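Local coordinates for major capsid protein (Faustovirus, PDB 5J7O), which forms the double jelly-roll building block of the viral capsid, probably assembling as trimers that tile the shell of this large DNA virus, at residues L350-G355 with G361-Q366. Numbering follows the deposited sequence.
Sequences LTTGAG and GVLLTQ
The carbonyl oxygen of Leu350 takes the backbone N-H of Thr365 in a nearly straight bond, N to O 2.7 Å. CD1 of Leu364 packs against that same Leu350 O at 3.4 Å. One residue further on, Gln366 O accepts the N-H of Leu350. Thr365 and Gln366 thus both face Leu350, a classic beta bulge in the antiparallel hairpin formed by strands 341-351 and 364-375, neighbours in a mixed sheet that also holds strand 503-521; the contact lies about 55 Å from the centre of the chain. Beyond the bulge, Leu363 O receives Thr352 N over 3.0 Å, a more bent bond (139°) whose donor is tilted from the carbonyl plane, and a CA-H...O contact from Thr351 reaches the same oxygen. Leu350 and Gln366 run side by side: a trans chi1 (173°) swings Leu350 CG away from its own N, laying CD2 3.6 Å from NE2 of the glutamine, extended beyond CG. Thr351 and Leu364 form a non-hydrogen-bonded antiparallel pair, with Thr351 CG2 4.0 Å from Leu364 CB; OG1 of Thr351 lies against Gly361 CA (3.5 Å). Nearer the turn, Val362 CG2 meets Ala354 O at 3.3 Å. Asp493 of the second subunit packs on Val362 and Leu363, and its Phe503 on Leu364.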
ATOM      1  N   LEU B 350      17.391  -7.619  46.162  1.00 36.57           N
ATOM      2  CA  LEU B 350      18.797  -7.550  46.551  1.00 37.66           C
ATOM      3  C   LEU B 350      18.871  -7.037  47.984  1.00 39.79           C
ATOM      4  O   LEU B 350      18.789  -5.831  48.231  1.00 39.53           O
ATOM      5  CB  LEU B 350      19.581  -6.657  45.596  1.00 36.17           C
ATOM      6  CG  LEU B 350      21.040  -6.358  45.958  1.00 37.71           C
ATOM      7  CD1 LEU B 350      21.854  -7.639  46.056  1.00 38.39           C
ATOM      8  CD2 LEU B 350      21.660  -5.401  44.951  1.00 33.56           C
ATOM      9  N   THR B 351      19.007  -7.955  48.934  1.00 42.55           N
ATOM     10  CA  THR B 351      19.282  -7.603  50.317  1.00 46.90           C
ATOM     11  C   THR B 351      20.759  -7.825  50.620  1.00 52.14           C
ATOM     12  O   THR B 351      21.465  -8.537  49.903  1.00 54.09           O
ATOM     13  CB  THR B 351      18.418  -8.417  51.288  1.00 45.88           C
ATOM     14  OG1 THR B 351      18.657  -9.815  51.091  1.00 47.48           O
ATOM     15  CG2 THR B 351      16.941  -8.118  51.073  1.00 44.92           C
ATOM     16  N   THR B 352      21.227  -7.185  51.693  1.00 55.22           N
ATOM     17  CA  THR B 352      22.622  -7.278  52.097  1.00 57.17           C
ATOM     18  C   THR B 352      22.817  -7.752  53.528  1.00 58.60           C
ATOM     19  O   THR B 352      23.953  -8.059  53.906  1.00 58.41           O
ATOM     20  CB  THR B 352      23.328  -5.920  51.937  1.00 56.70           C
ATOM     21  OG1 THR B 352      22.972  -5.062  53.029  1.00 57.54           O
ATOM     22  CG2 THR B 352      22.930  -5.251  50.626  1.00 55.39           C
ATOM     23  N   GLY B 353      21.758  -7.827  54.329  1.00 60.01           N
ATOM     24  CA  GLY B 353      21.866  -8.161  55.732  1.00 60.98           C
ATOM     25  C   GLY B 353      21.825  -9.650  56.000  1.00 60.61           C
ATOM     26  O   GLY B 353      22.114 -10.478  55.132  1.00 59.67           O
ATOM     27  N   ALA B 354      21.463  -9.988  57.237  1.00 60.91           N
ATOM     28  CA  ALA B 354      21.398 -11.383  57.651  1.00 59.26           C
ATOM     29  C   ALA B 354      20.341 -12.131  56.850  1.00 57.97           C
ATOM     30  O   ALA B 354      19.197 -11.682  56.734  1.00 57.58           O
ATOM     31  CB  ALA B 354      21.096 -11.477  59.146  1.00 58.34           C
ATOM     32  N   GLY B 355      20.729 -13.278  56.298  1.00 57.01           N
ATOM     33  CA  GLY B 355      19.830 -14.045  55.463  1.00 54.65           C
ATOM     34  C   GLY B 355      19.666 -13.514  54.061  1.00 52.38           C
ATOM     35  O   GLY B 355      18.632 -13.766  53.434  1.00 51.31           O
ATOM     36  N   GLY B 361      16.034 -12.114  54.053  1.00 52.78           N
ATOM     37  CA  GLY B 361      16.949 -10.995  53.913  1.00 54.03           C
ATOM     38  C   GLY B 361      16.364  -9.722  54.493  1.00 53.14           C
ATOM     39  O   GLY B 361      15.149  -9.526  54.520  1.00 52.02           O
ATOM     40  N   VAL B 362      17.248  -8.840  54.960  1.00 53.77           N
ATOM     41  CA  VAL B 362      16.818  -7.724  55.795  1.00 56.13           C
ATOM     42  C   VAL B 362      16.915  -6.391  55.059  1.00 58.44           C
ATOM     43  O   VAL B 362      15.891  -5.760  54.766  1.00 65.15           O
ATOM     44  CB  VAL B 362      17.624  -7.691  57.105  1.00 55.97           C
ATOM     45  CG1 VAL B 362      17.149  -6.557  57.984  1.00 56.24           C
ATOM     46  CG2 VAL B 362      17.492  -9.020  57.836  1.00 55.97           C
ATOM     47  N   LEU B 363      18.134  -5.941  54.764  1.00 52.89           N
ATOM     48  CA  LEU B 363      18.351  -4.609  54.195  1.00 50.64           C
ATOM     49  C   LEU B 363      18.182  -4.686  52.682  1.00 49.14           C
ATOM     50  O   LEU B 363      19.128  -4.998  51.957  1.00 49.35           O
ATOM     51  CB  LEU B 363      19.729  -4.078  54.579  1.00 51.36           C
ATOM     52  CG  LEU B 363      19.951  -2.559  54.571  1.00 49.76           C
ATOM     53  CD1 LEU B 363      21.216  -2.206  55.337  1.00 49.80           C
ATOM     54  CD2 LEU B 363      20.022  -1.991  53.158  1.00 47.26           C
ATOM     55  N   LEU B 364      16.981  -4.367  52.201  1.00 48.07           N
ATOM     56  CA  LEU B 364      16.685  -4.426  50.774  1.00 44.44           C
ATOM     57  C   LEU B 364      17.181  -3.161  50.082  1.00 41.56           C
ATOM     58  O   LEU B 364      16.743  -2.053  50.410  1.00 38.60           O
ATOM     59  CB  LEU B 364      15.186  -4.604  50.546  1.00 44.26           C
ATOM     60  CG  LEU B 364      14.753  -4.541  49.080  1.00 43.69           C
ATOM     61  CD1 LEU B 364      15.347  -5.698  48.292  1.00 42.25           C
ATOM     62  CD2 LEU B 364      13.238  -4.524  48.958  1.00 43.91           C
ATOM     63  N   THR B 365      18.078  -3.331  49.111  1.00 42.47           N
ATOM     64  CA  THR B 365      18.686  -2.222  48.386  1.00 41.09           C
ATOM     65  C   THR B 365      18.043  -1.982  47.024  1.00 37.03           C
ATOM     66  O   THR B 365      17.698  -0.842  46.695  1.00 33.72           O
ATOM     67  CB  THR B 365      20.190  -2.473  48.214  1.00 44.24           C
ATOM     68  OG1 THR B 365      20.833  -2.433  49.494  1.00 46.72           O
ATOM     69  CG2 THR B 365      20.812  -1.422  47.306  1.00 44.95           C
ATOM     70  N   GLN B 366      17.874  -3.032  46.224  1.00 38.80           N
ATOM     71  CA  GLN B 366      17.332  -2.914  44.877  1.00 39.72           C
ATOM     72  C   GLN B 366      16.211  -3.922  44.673  1.00 40.13           C
ATOM     73  O   GLN B 366      16.298  -5.064  45.131  1.00 41.34           O
ATOM     74  CB  GLN B 366      18.416  -3.132  43.815  1.00 40.14           C
ATOM     75  CG  GLN B 366      19.604  -2.193  43.924  1.00 41.04           C
ATOM     76  CD  GLN B 366      20.684  -2.510  42.910  1.00 43.47           C
ATOM     77  OE1 GLN B 366      20.403  -3.038  41.833  1.00 44.33           O
ATOM     78  NE2 GLN B 366      21.928  -2.198  43.253  1.00 43.53           N
TER